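Local coordinates for protein benzoylformate decarboxylase (Mycobacterium smegmatis, PDB 4Q9D) that belongs to the thiamine pyrophosphate-dependent enzymes, with three alpha/beta domains per chain and a magnesium ion held in the C-terminal cofactor-binding domain, at residues B[242-247]-B[389-394]; B[207-212]-B[236-241]; B[372-377]-B[395-400]; B[231-236]-B[247-252]. All coordinates share one frame; numbering follows the deposited sequence.

Interaction 1. Residues B[242-247]-B[389-394]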
loop_
_atom_site.group_PDB
_atom_site.type_symbol
_atom_site.label_atom_id
_atom_site.label_comp_id
_atom_site.label_asym_id
_atom_site.label_seq_id
_atom_site.Cartn_x
_atom_site.Cartn_y
_atom_site.Cartn_z
ATOM N N PHE B 242 4.867 36.111 11.320
ATOM C CA PHE B 242 4.430 37.410 11.865
ATOM C C PHE B 242 5.561 37.967 12.730
ATOM O O PHE B 242 6.120 37.235 13.538
ATOM C CB PHE B 242 3.173 37.194 12.715
ATOM C CG PHE B 242 2.565 38.460 13.297
ATOM C CD1 PHE B 242 1.770 39.296 12.513
ATOM C CD2 PHE B 242 2.750 38.789 14.642
ATOM C CE1 PHE B 242 1.190 40.439 13.051
ATOM C CE2 PHE B 242 2.161 39.931 15.182
ATOM C CZ PHE B 242 1.393 40.758 14.385
ATOM N N PRO B 243 5.877 39.264 12.581
ATOM C CA PRO B 243 7.044 39.867 13.260
ATOM C C PRO B 243 6.958 39.706 14.771
ATOM O O PRO B 243 5.945 40.023 15.402
ATOM C CB PRO B 243 7.015 41.338 12.804
ATOM C CG PRO B 243 5.633 41.575 12.287
ATOM C CD PRO B 243 5.052 40.257 11.861
ATOM N N GLU B 244 8.007 39.138 15.353
ATOM C CA GLU B 244 7.939 38.769 16.758
ATOM C C GLU B 244 8.181 39.973 17.694
ATOM O O GLU B 244 8.054 39.857 18.921
ATOM C CB GLU B 244 8.933 37.635 17.036
ATOM C CG GLU B 244 8.491 36.260 16.523
ATOM C CD GLU B 244 9.371 35.161 17.080
ATOM O OE1 GLU B 244 10.531 35.025 16.623
ATOM O OE2 GLU B 244 8.915 34.483 18.016
ATOM N N ASP B 245 8.558 41.108 17.107
ATOM C CA ASP B 245 8.662 42.380 17.836
ATOM C C ASP B 245 7.406 43.244 17.674
ATOM O O ASP B 245 7.393 44.374 18.111
ATOM C CB ASP B 245 9.887 43.177 17.365
ATOM C CG ASP B 245 9.829 43.513 15.879
ATOM O OD1 ASP B 245 8.956 42.962 15.175
ATOM O OD2 ASP B 245 10.667 44.299 15.399
ATOM N N HIS B 246 6.356 42.719 17.038
ATOM C CA HIS B 246 5.106 43.467 16.882
ATOM C C HIS B 246 4.335 43.617 18.196
ATOM O O HIS B 246 4.241 42.659 18.966
ATOM C CB HIS B 246 4.192 42.770 15.865
ATOM C CG HIS B 246 3.158 43.668 15.270
ATOM N ND1 HIS B 246 1.935 43.891 15.868
ATOM C CD2 HIS B 246 3.152 44.375 14.110
ATOM C CE1 HIS B 246 1.224 44.716 15.112
ATOM N NE2 HIS B 246 1.934 45.015 14.035
ATOM N N PRO B 247 3.729 44.808 18.431
ATOM C CA PRO B 247 3.015 45.078 19.695
ATOM C C PRO B 247 1.888 44.076 19.924
ATOM O O PRO B 247 1.537 43.816 21.080
ATOM C CB PRO B 247 2.405 46.483 19.485
ATOM C CG PRO B 247 3.210 47.089 18.340
ATOM C CD PRO B 247 3.680 45.949 17.488
ATOM N N LEU B 389 16.356 35.888 19.938
ATOM C CA LEU B 389 16.417 36.036 18.479
ATOM C C LEU B 389 15.038 36.100 17.853
ATOM O O LEU B 389 14.655 35.192 17.098
ATOM C CB LEU B 389 17.207 34.893 17.834
ATOM C CG LEU B 389 18.635 34.622 18.290
ATOM C CD1 LEU B 389 19.238 33.479 17.434
ATOM C CD2 LEU B 389 19.498 35.872 18.163
ATOM N N PRO B 390 14.288 37.177 18.147
ATOM C CA PRO B 390 12.957 37.273 17.537
ATOM C C PRO B 390 13.087 37.360 16.025
ATOM O O PRO B 390 14.037 37.958 15.500
ATOM C CB PRO B 390 12.390 38.591 18.082
ATOM C CG PRO B 390 13.626 39.394 18.539
ATOM C CD PRO B 390 14.602 38.335 19.013
ATOM N N THR B 391 12.132 36.753 15.330
ATOM C CA THR B 391 12.116 36.828 13.878
ATOM C C THR B 391 11.360 38.083 13.474
ATOM O O THR B 391 10.193 38.257 13.849
ATOM C CB THR B 391 11.378 35.617 13.305
ATOM O OG1 THR B 391 12.037 34.436 13.756
ATOM C CG2 THR B 391 11.364 35.652 11.779
ATOM N N THR B 392 12.009 38.941 12.686
ATOM C CA THR B 392 11.423 40.233 12.359
ATOM C C THR B 392 11.312 40.429 10.847
ATOM O O THR B 392 10.818 41.438 10.411
ATOM C CB THR B 392 12.258 41.393 12.986
ATOM O OG1 THR B 392 13.604 41.301 12.528
ATOM C CG2 THR B 392 12.265 41.283 14.511
ATOM N N HIS B 393 11.765 39.454 10.053
ATOM C CA HIS B 393 11.615 39.523 8.603
ATOM C C HIS B 393 10.946 38.260 8.044
ATOM O O HIS B 393 11.067 37.171 8.622
ATOM C CB HIS B 393 12.979 39.716 7.936
ATOM C CG HIS B 393 13.638 41.023 8.256
ATOM N ND1 HIS B 393 13.985 41.392 9.539
ATOM C CD2 HIS B 393 14.029 42.041 7.456
ATOM C CE1 HIS B 393 14.552 42.584 9.515
ATOM N NE2 HIS B 393 14.592 43.000 8.263
ATOM N N PRO B 394 10.264 38.385 6.899
ATOM C CA PRO B 394 9.690 37.167 6.297
ATOM C C PRO B 394 10.775 36.212 5.797
ATOM O O PRO B 394 11.914 36.621 5.546
ATOM C CB PRO B 394 8.842 37.704 5.134
ATOM C CG PRO B 394 9.517 39.017 4.759
ATOM C CD PRO B 394 10.011 39.593 6.091
HETATM O O HOH W 1 12.462 33.362 17.707
#
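Glu244 lays its side chain over Pro390 and the backbone of Thr391, the methylenes covering the chain and the carboxylate reaching an amide. The overlap starts where Glu244 CB meets Pro390 CB at 3.7 Å, and CG then passes the O and N of Thr391. CG stands anti to the carbonyl carbon (chi1 -75°), which starts the chain in this direction; the chain is extended beyond CG, and OE1 at its end meets the Thr391 amide. Thr391 N donates to Glu244 OE1 over 2.7 Å in a nearly straight bond (164° at the hydrogen), meeting the oxygen on its anti side, 19° out of the carboxylate plane. The hydroxyl of the same threonine adds at most a weak bond, with Thr391 OG1 3.3 Å from Glu244 OE1. In the other direction Glu244 N donates to Thr391 O over 2.8 Å, so the two residues are tied both ways. That carbonyl also takes a C-H contact, Pro243 CA lying 3.6 Å from Thr391 O. Farther out, the Asp245 carboxylate crosses the Thr392 side chain at about a right angle, with Asp245 OD2 3.5 Å from Thr392 CG2. A type I turn from Pro243 to His246 puts Glu244 and Asp245 at its two central positions, where both can reach the other loop. Arg343 holds the carbonyl of Glu244, and Pro243 rests on Trp217 and Ile221 of helix 217-227. Two irregular loops thus meet through backbone and carboxylate at the junction of the Rossmann-like central domain with the C-terminal cofactor-binding domain of a thiamine pyrophosphate enzyme.

Interaction 2. Residues B[207-212]-B[236-241]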
loop_
_atom_site.group_PDB
_atom_site.type_symbol
_atom_site.label_atom_id
_atom_site.label_comp_id
_atom_site.label_asym_id
_atom_site.label_seq_id
_atom_site.Cartn_x
_atom_site.Cartn_y
_atom_site.Cartn_z
ATOM N N LEU B 207 -1.351 32.933 13.540
ATOM C CA LEU B 207 -0.761 32.952 12.211
ATOM C C LEU B 207 0.363 31.928 12.187
ATOM O O LEU B 207 1.408 32.109 12.826
ATOM C CB LEU B 207 -0.220 34.354 11.846
ATOM C CG LEU B 207 -1.261 35.491 11.691
ATOM C CD1 LEU B 207 -0.594 36.865 11.478
ATOM C CD2 LEU B 207 -2.247 35.214 10.547
ATOM N N GLY B 208 0.137 30.850 11.441
ATOM C CA GLY B 208 1.053 29.725 11.384
ATOM C C GLY B 208 1.935 29.732 10.145
ATOM O O GLY B 208 1.897 30.668 9.335
ATOM N N PRO B 209 2.746 28.680 9.998
ATOM C CA PRO B 209 3.760 28.596 8.936
ATOM C C PRO B 209 3.233 28.757 7.495
ATOM O O PRO B 209 4.031 29.154 6.644
ATOM C CB PRO B 209 4.329 27.187 9.105
ATOM C CG PRO B 209 4.128 26.870 10.601
ATOM C CD PRO B 209 2.814 27.550 10.951
ATOM N N GLU B 210 1.963 28.444 7.206
ATOM C CA GLU B 210 1.487 28.566 5.823
ATOM C C GLU B 210 1.553 30.003 5.370
ATOM O O GLU B 210 1.628 30.285 4.169
ATOM C CB GLU B 210 0.052 28.073 5.658
ATOM C CG GLU B 210 -0.140 26.584 5.859
ATOM C CD GLU B 210 -1.572 26.180 5.535
ATOM O OE1 GLU B 210 -2.293 25.771 6.453
ATOM O OE2 GLU B 210 -1.983 26.309 4.368
ATOM N N VAL B 211 1.497 30.923 6.326
ATOM C CA VAL B 211 1.438 32.351 5.980
ATOM C C VAL B 211 2.751 32.797 5.374
ATOM O O VAL B 211 2.777 33.386 4.295
ATOM C CB VAL B 211 0.991 33.214 7.203
ATOM C CG1 VAL B 211 1.060 34.695 6.895
ATOM C CG2 VAL B 211 -0.428 32.830 7.589
ATOM N N ASP B 212 3.852 32.478 6.044
ATOM C CA ASP B 212 5.166 32.798 5.498
ATOM C C ASP B 212 5.403 32.054 4.160
ATOM O O ASP B 212 5.921 32.632 3.213
ATOM C CB ASP B 212 6.285 32.462 6.505
ATOM C CG ASP B 212 7.589 33.177 6.187
ATOM O OD1 ASP B 212 7.522 34.374 5.831
ATOM O OD2 ASP B 212 8.673 32.551 6.264
ATOM N N LEU B 236 6.163 25.074 18.138
ATOM C CA LEU B 236 7.043 24.235 17.339
ATOM C C LEU B 236 7.028 24.632 15.855
ATOM O O LEU B 236 6.823 23.782 14.970
ATOM C CB LEU B 236 6.604 22.772 17.505
ATOM C CG LEU B 236 6.601 22.251 18.949
ATOM C CD1 LEU B 236 5.614 21.089 19.102
ATOM C CD2 LEU B 236 8.033 21.827 19.392
ATOM N N PRO B 237 7.224 25.922 15.573
ATOM C CA PRO B 237 7.084 26.437 14.212
ATOM C C PRO B 237 8.204 25.943 13.304
ATOM O O PRO B 237 9.355 25.924 13.741
ATOM C CB PRO B 237 7.228 27.957 14.426
ATOM C CG PRO B 237 8.218 28.041 15.545
ATOM C CD PRO B 237 7.705 26.972 16.494
ATOM N N ASP B 238 7.880 25.519 12.078
ATOM C CA ASP B 238 8.916 25.295 11.073
ATOM C C ASP B 238 9.116 26.570 10.240
ATOM O O ASP B 238 10.095 26.692 9.532
ATOM C CB ASP B 238 8.614 24.078 10.159
ATOM C CG ASP B 238 7.142 24.004 9.711
ATOM O OD1 ASP B 238 6.238 24.356 10.505
ATOM O OD2 ASP B 238 6.896 23.550 8.570
ATOM N N ARG B 239 8.162 27.507 10.323
ATOM C CA ARG B 239 8.317 28.852 9.764
ATOM C C ARG B 239 7.696 29.847 10.732
ATOM O O ARG B 239 6.836 29.473 11.545
ATOM C CB ARG B 239 7.653 29.000 8.373
ATOM C CG ARG B 239 8.160 27.985 7.329
ATOM C CD ARG B 239 9.517 28.378 6.740
ATOM N NE ARG B 239 9.348 29.593 5.968
ATOM C CZ ARG B 239 9.298 29.670 4.644
ATOM N NH1 ARG B 239 9.462 28.584 3.873
ATOM N NH2 ARG B 239 9.115 30.861 4.088
ATOM N N MET B 240 8.156 31.096 10.672
ATOM C CA MET B 240 7.522 32.187 11.424
ATOM C C MET B 240 6.970 33.225 10.473
ATOM O O MET B 240 7.662 33.647 9.552
ATOM C CB MET B 240 8.499 32.791 12.406
ATOM C CG MET B 240 8.526 31.917 13.661
ATOM S SD MET B 240 9.540 32.605 14.913
ATOM C CE MET B 240 10.129 31.192 15.862
ATOM N N SER B 241 5.720 33.624 10.703
ATOM C CA SER B 241 4.927 34.295 9.682
ATOM C C SER B 241 4.472 35.692 10.123
ATOM O O SER B 241 3.762 36.375 9.388
ATOM C CB SER B 241 3.685 33.438 9.366
ATOM O OG SER B 241 4.024 32.154 8.841
HETATM O O HOH W 2 4.009 32.796 12.848
HETATM O O HOH W 3 9.813 31.595 8.376
#
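The guanidinium of Arg239 turns its edge to the Asp212 carboxylate, the two planes standing 84° apart. In this salt bridge OD2 lies in the guanidinium plane and accepts side-on from two nitrogens, Arg239 NH2 at 2.8 Å from Asp212 OD2 and Arg239 NE at 3.0 Å. Both come from the same face of the carboxylate, NH2 from well above its plane (64°) and NE nearer to it. Beyond the segments, Arg239 NH1 bonds to Gln62 and Asp212 OD1 to the amide of Ala395. Beside the ion pair, the Ser241 hydroxyl enters the first turn of helix 209-213. Ser241 OG donates to Gly208 O over 2.6 Å and accepts from Asp212 N at 2.8 Å. Gly208 O is also bound by Val211 N, which arrives on the opposite face of the carbonyl plane from the serine. Ser241 CB packs on Val211 CB at 3.5 Å, and Asp238 OD1 sits 3.3 Å from Pro209 CG; the Asp238 carboxylate has salt bridges to Arg213 and Arg279. Each charge in this buried contact is therefore met by charged or polar partners, an environment consistent with an ionised Asp212, while one hydroxyl serves as both donor and acceptor at the start of the helix.

Interaction 3. Residues B[372-377]-B[395-400]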
loop_
_atom_site.group_PDB
_atom_site.type_symbol
_atom_site.label_atom_id
_atom_site.label_comp_id
_atom_site.label_asym_id
_atom_site.label_seq_id
_atom_site.Cartn_x
_atom_site.Cartn_y
_atom_site.Cartn_z
ATOM N N ALA B 372 19.864 38.371 8.474
ATOM C CA ALA B 372 20.272 36.970 8.471
ATOM C C ALA B 372 19.072 36.018 8.569
ATOM O O ALA B 372 18.038 36.353 9.149
ATOM C CB ALA B 372 21.269 36.693 9.611
ATOM N N ALA B 373 19.213 34.825 7.999
ATOM C CA ALA B 373 18.212 33.774 8.208
ATOM C C ALA B 373 18.656 32.924 9.391
ATOM O O ALA B 373 19.850 32.669 9.591
ATOM C CB ALA B 373 18.060 32.914 6.959
ATOM N N VAL B 374 17.701 32.487 10.189
ATOM C CA VAL B 374 18.024 31.612 11.297
ATOM C C VAL B 374 17.484 30.208 10.992
ATOM O O VAL B 374 16.319 30.078 10.606
ATOM C CB VAL B 374 17.419 32.144 12.628
ATOM C CG1 VAL B 374 17.493 31.061 13.733
ATOM C CG2 VAL B 374 18.161 33.416 13.075
ATOM N N VAL B 375 18.326 29.176 11.147
ATOM C CA VAL B 375 17.862 27.779 11.084
ATOM C C VAL B 375 17.984 27.184 12.484
ATOM O O VAL B 375 19.034 27.302 13.109
ATOM C CB VAL B 375 18.688 26.928 10.084
ATOM C CG1 VAL B 375 18.251 25.468 10.143
ATOM C CG2 VAL B 375 18.519 27.466 8.678
ATOM N N MET B 376 16.922 26.548 12.980
ATOM C CA MET B 376 16.902 26.109 14.377
ATOM C C MET B 376 16.778 24.599 14.473
ATOM O O MET B 376 15.875 24.013 13.882
ATOM C CB MET B 376 15.691 26.721 15.111
ATOM C CG MET B 376 15.494 26.156 16.545
ATOM S SD MET B 376 16.870 26.674 17.640
ATOM C CE MET B 376 16.067 26.539 19.250
ATOM N N GLU B 377 17.666 23.987 15.248
ATOM C CA GLU B 377 17.613 22.558 15.523
ATOM C C GLU B 377 18.263 22.292 16.876
ATOM O O GLU B 377 19.347 21.714 16.951
ATOM C CB GLU B 377 18.330 21.770 14.427
ATOM C CG GLU B 377 18.027 20.280 14.433
ATOM C CD GLU B 377 18.143 19.656 13.056
ATOM O OE1 GLU B 377 19.132 18.933 12.812
ATOM O OE2 GLU B 377 17.246 19.887 12.220
ATOM N N ALA B 395 10.425 34.940 5.679
ATOM C CA ALA B 395 11.334 33.933 5.132
ATOM C C ALA B 395 12.708 33.956 5.794
ATOM O O ALA B 395 13.722 33.833 5.123
ATOM C CB ALA B 395 11.452 34.079 3.601
ATOM N N SER B 396 12.746 34.089 7.125
ATOM C CA SER B 396 14.031 34.253 7.795
ATOM C C SER B 396 14.180 33.338 8.983
ATOM O O SER B 396 15.090 33.509 9.797
ATOM C CB SER B 396 14.238 35.715 8.220
ATOM O OG SER B 396 14.255 36.547 7.077
ATOM N N PHE B 397 13.265 32.385 9.092
ATOM C CA PHE B 397 13.322 31.377 10.138
ATOM C C PHE B 397 12.898 30.048 9.515
ATOM O O PHE B 397 11.886 29.991 8.804
ATOM C CB PHE B 397 12.363 31.673 11.292
ATOM C CG PHE B 397 12.387 30.615 12.344
ATOM C CD1 PHE B 397 13.317 30.677 13.377
ATOM C CD2 PHE B 397 11.534 29.518 12.268
ATOM C CE1 PHE B 397 13.386 29.652 14.350
ATOM C CE2 PHE B 397 11.580 28.514 13.224
ATOM C CZ PHE B 397 12.509 28.585 14.283
ATOM N N PHE B 398 13.664 28.995 9.785
ATOM C CA PHE B 398 13.340 27.642 9.288
ATOM C C PHE B 398 13.677 26.574 10.325
ATOM O O PHE B 398 14.728 26.627 10.964
ATOM C CB PHE B 398 14.132 27.327 8.017
ATOM C CG PHE B 398 13.954 28.346 6.917
ATOM C CD1 PHE B 398 13.029 28.137 5.890
ATOM C CD2 PHE B 398 14.725 29.507 6.897
ATOM C CE1 PHE B 398 12.860 29.075 4.857
ATOM C CE2 PHE B 398 14.568 30.461 5.867
ATOM C CZ PHE B 398 13.632 30.240 4.848
ATOM N N ALA B 399 12.775 25.617 10.496
ATOM C CA ALA B 399 13.064 24.422 11.278
ATOM C C ALA B 399 12.378 23.214 10.629
ATOM O O ALA B 399 11.488 23.371 9.774
ATOM C CB ALA B 399 12.588 24.581 12.719
ATOM N N THR B 400 12.798 22.025 11.055
ATOM C CA THR B 400 12.269 20.764 10.538
ATOM C C THR B 400 10.752 20.771 10.411
ATOM O O THR B 400 10.043 21.140 11.364
ATOM C CB THR B 400 12.684 19.580 11.414
ATOM O OG1 THR B 400 11.944 18.429 10.987
ATOM C CG2 THR B 400 12.385 19.867 12.920
HETATM O O HOH W 4 15.385 21.714 12.255
#
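The Phe397 ring reaches Met376 CB on one face of a parallel strand pair, the rest of the methionine leading away, while Phe398 and Val375 project from the other. Phe397 CG is anti to the backbone N (chi1 178°), and the ring beyond it approaches the neighbouring strand, where Phe397 CZ comes within 3.8 Å of Met376 CB, an atom placed obliquely to the ring. The near rim of the same ring reaches Val374, Phe397 CD1 lying 4.2 Å from Val374 CG1. On this face Leu385 of helix 382-388 touches Val374, Met376 and Phe397, so the crossover helix covers the pair it connects. On the reverse face the Phe398 ring points an edge at Ala373, with Phe398 CE2 4.4 Å from Ala373 CB, and Ile415 of helix 408-421 packs on both Val375 and Phe398. The backbones are laced by Val374 N to Ser396 O (2.8 Å), Phe398 N to Val374 O (3.0 Å) and Met376 N to Phe398 O (3.0 Å). Where the strands part, a water donates to Met376 O and Glu377 OE2 and accepts from Thr400 N. Apolar side chains thus line both faces of the strand pair in this beta-alpha-beta unit while main-chain polar groups are paired between the strands. The buried Glu377 carboxylate is an exception to the apolar character, but the water and the amides of Gly406 and Gly408 supply it with donors.

Interaction 4. Residues B[231-236]-B[247-252]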
loop_
_atom_site.group_PDB
_atom_site.type_symbol
_atom_site.label_atom_id
_atom_site.label_comp_id
_atom_site.label_asym_id
_atom_site.label_seq_id
_atom_site.Cartn_x
_atom_site.Cartn_y
_atom_site.Cartn_z
ATOM N N VAL B 231 -1.919 38.245 18.579
ATOM C CA VAL B 231 -1.533 37.303 17.521
ATOM C C VAL B 231 -0.529 36.283 18.065
ATOM O O VAL B 231 0.586 36.660 18.408
ATOM C CB VAL B 231 -0.866 38.044 16.366
ATOM C CG1 VAL B 231 -0.505 37.065 15.264
ATOM C CG2 VAL B 231 -1.799 39.164 15.847
ATOM N N HIS B 232 -0.934 35.010 18.170
ATOM C CA HIS B 232 -0.011 33.925 18.512
ATOM C C HIS B 232 0.629 33.291 17.286
ATOM O O HIS B 232 0.071 33.342 16.194
ATOM C CB HIS B 232 -0.746 32.842 19.290
ATOM C CG HIS B 232 -0.979 33.177 20.731
ATOM N ND1 HIS B 232 -0.033 32.945 21.712
ATOM C CD2 HIS B 232 -2.056 33.699 21.368
ATOM C CE1 HIS B 232 -0.526 33.284 22.888
ATOM N NE2 HIS B 232 -1.747 33.756 22.706
ATOM N N ALA B 233 1.792 32.689 17.466
ATOM C CA ALA B 233 2.375 31.862 16.427
ATOM C C ALA B 233 2.107 30.394 16.764
ATOM O O ALA B 233 1.678 30.065 17.868
ATOM C CB ALA B 233 3.885 32.109 16.313
ATOM N N SER B 234 2.385 29.507 15.815
ATOM C CA SER B 234 2.303 28.077 16.061
ATOM C C SER B 234 3.311 27.667 17.119
ATOM O O SER B 234 4.407 28.233 17.198
ATOM C CB SER B 234 2.631 27.300 14.763
ATOM O OG SER B 234 2.638 25.888 14.986
ATOM N N ALA B 235 2.956 26.675 17.927
ATOM C CA ALA B 235 3.976 25.989 18.721
ATOM C C ALA B 235 4.915 25.266 17.749
ATOM O O ALA B 235 4.503 24.871 16.645
ATOM C CB ALA B 235 3.307 24.962 19.675
ATOM N N LEU B 236 6.163 25.074 18.138
ATOM C CA LEU B 236 7.043 24.235 17.339
ATOM C C LEU B 236 7.028 24.632 15.855
ATOM O O LEU B 236 6.823 23.782 14.970
ATOM C CB LEU B 236 6.604 22.772 17.505
ATOM C CG LEU B 236 6.601 22.251 18.949
ATOM C CD1 LEU B 236 5.614 21.089 19.102
ATOM C CD2 LEU B 236 8.033 21.827 19.392
ATOM N N PRO B 247 3.729 44.808 18.431
ATOM C CA PRO B 247 3.015 45.078 19.695
ATOM C C PRO B 247 1.888 44.076 19.924
ATOM O O PRO B 247 1.537 43.816 21.080
ATOM C CB PRO B 247 2.405 46.483 19.485
ATOM C CG PRO B 247 3.210 47.089 18.340
ATOM C CD PRO B 247 3.680 45.949 17.488
ATOM N N LEU B 248 1.315 43.528 18.848
ATOM C CA LEU B 248 0.231 42.562 19.013
ATOM C C LEU B 248 0.719 41.128 19.269
ATOM O O LEU B 248 -0.086 40.249 19.580
ATOM C CB LEU B 248 -0.697 42.587 17.801
ATOM C CG LEU B 248 -1.579 43.819 17.584
ATOM C CD1 LEU B 248 -2.389 43.603 16.311
ATOM C CD2 LEU B 248 -2.502 44.083 18.758
ATOM N N TYR B 249 2.025 40.884 19.126
ATOM C CA TYR B 249 2.530 39.506 19.192
ATOM C C TYR B 249 2.426 38.926 20.584
ATOM O O TYR B 249 2.892 39.522 21.540
ATOM C CB TYR B 249 3.976 39.437 18.715
ATOM C CG TYR B 249 4.580 38.036 18.669
ATOM C CD1 TYR B 249 4.004 37.012 17.898
ATOM C CD2 TYR B 249 5.749 37.761 19.337
ATOM C CE1 TYR B 249 4.583 35.772 17.834
ATOM C CE2 TYR B 249 6.329 36.531 19.293
ATOM C CZ TYR B 249 5.755 35.538 18.537
ATOM O OH TYR B 249 6.382 34.321 18.506
ATOM N N ALA B 250 1.805 37.761 20.696
ATOM C CA ALA B 250 1.659 37.114 21.965
ATOM C C ALA B 250 2.491 35.833 22.100
ATOM O O ALA B 250 2.322 35.065 23.062
ATOM C CB ALA B 250 0.181 36.837 22.258
ATOM N N GLY B 251 3.365 35.583 21.133
ATOM C CA GLY B 251 4.262 34.444 21.215
ATOM C C GLY B 251 3.617 33.151 20.734
ATOM O O GLY B 251 2.442 33.133 20.377
ATOM N N PRO B 252 4.385 32.057 20.731
ATOM C CA PRO B 252 3.867 30.755 20.299
ATOM C C PRO B 252 2.827 30.219 21.265
ATOM O O PRO B 252 2.905 30.458 22.456
ATOM C CB PRO B 252 5.116 29.855 20.303
ATOM C CG PRO B 252 6.035 30.522 21.298
ATOM C CD PRO B 252 5.804 31.997 21.113
#
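His232 runs from its strand across the neighbouring one, beginning with CB, which lies 3.4 Å from Gly251 O. CG, anti to the carbonyl carbon (chi1 -78°), stays beside that oxygen, and His232 ND1 then donates to Gly251 O over 2.8 Å. This bond is bent, 134° at the hydrogen, and the oxygen lies somewhat out of the ring plane. Farther along the ring, His232 CE1 comes 3.4 Å from Ala250 O, and NE2 at the tip lies, like CE1, against the Ala250 methyl. That methyl covers the middle of one ring face in a CH-pi contact, with Ala250 CB 3.7 Å from the His232 ring centroid. Gly251 O takes a second bond, from Ala233 N at 3.0 Å, which approaches the opposite face of the carbonyl plane from the histidine. Earlier in the pair, Val231 N bonds to Leu248 O and Ala250 N to Val231 O, both in parallel-strand fashion. The bridges Val231-Tyr249 and Ala233-Pro252 leave Ala250 and Gly251 together opposite His232, a beta bulge; at the backbone angles of Gly251 (phi 84°) a CB would collide with the carbonyl O of Ala250, which accounts for a glycine here. On the face bearing Val231 and Ala233, the Tyr249 ring presents its edge to Ala233, with Tyr249 CE1 4.0 Å from Ala233 CB. Phe386 of helix 382-388 touches both Tyr249 and Pro252. Strand 249-252 is the outermost on its side within the chain, and the six parallel strands, in the order 3-2-1-4-5-6, give the central domain its Rossmann-like fold.

In the fold
Interactions 2 and 4 belong to the central domain, interaction 3 to the C-terminal cofactor-binding domain, and interaction 1 joins the two. Interactions 3 and 4 each align parallel strands at a sheet edge, counted within the chain, the former among buried, mostly apolar side chains, the latter farther from the chain centre, buried as a whole but with some partly exposed residues. Interaction 1 joins two loops and interaction 2 a loop to a helix start; both rely more on carboxylates: buried ion pairing in the second, amide-to-carboxylate bonding in the first. The loop between strands 231-233 and 249-252 links three of them, contributing to interactions 1, 2 and 4. It also meets interaction 3 directly, since Asp238 O probably accepts from Ala399 N.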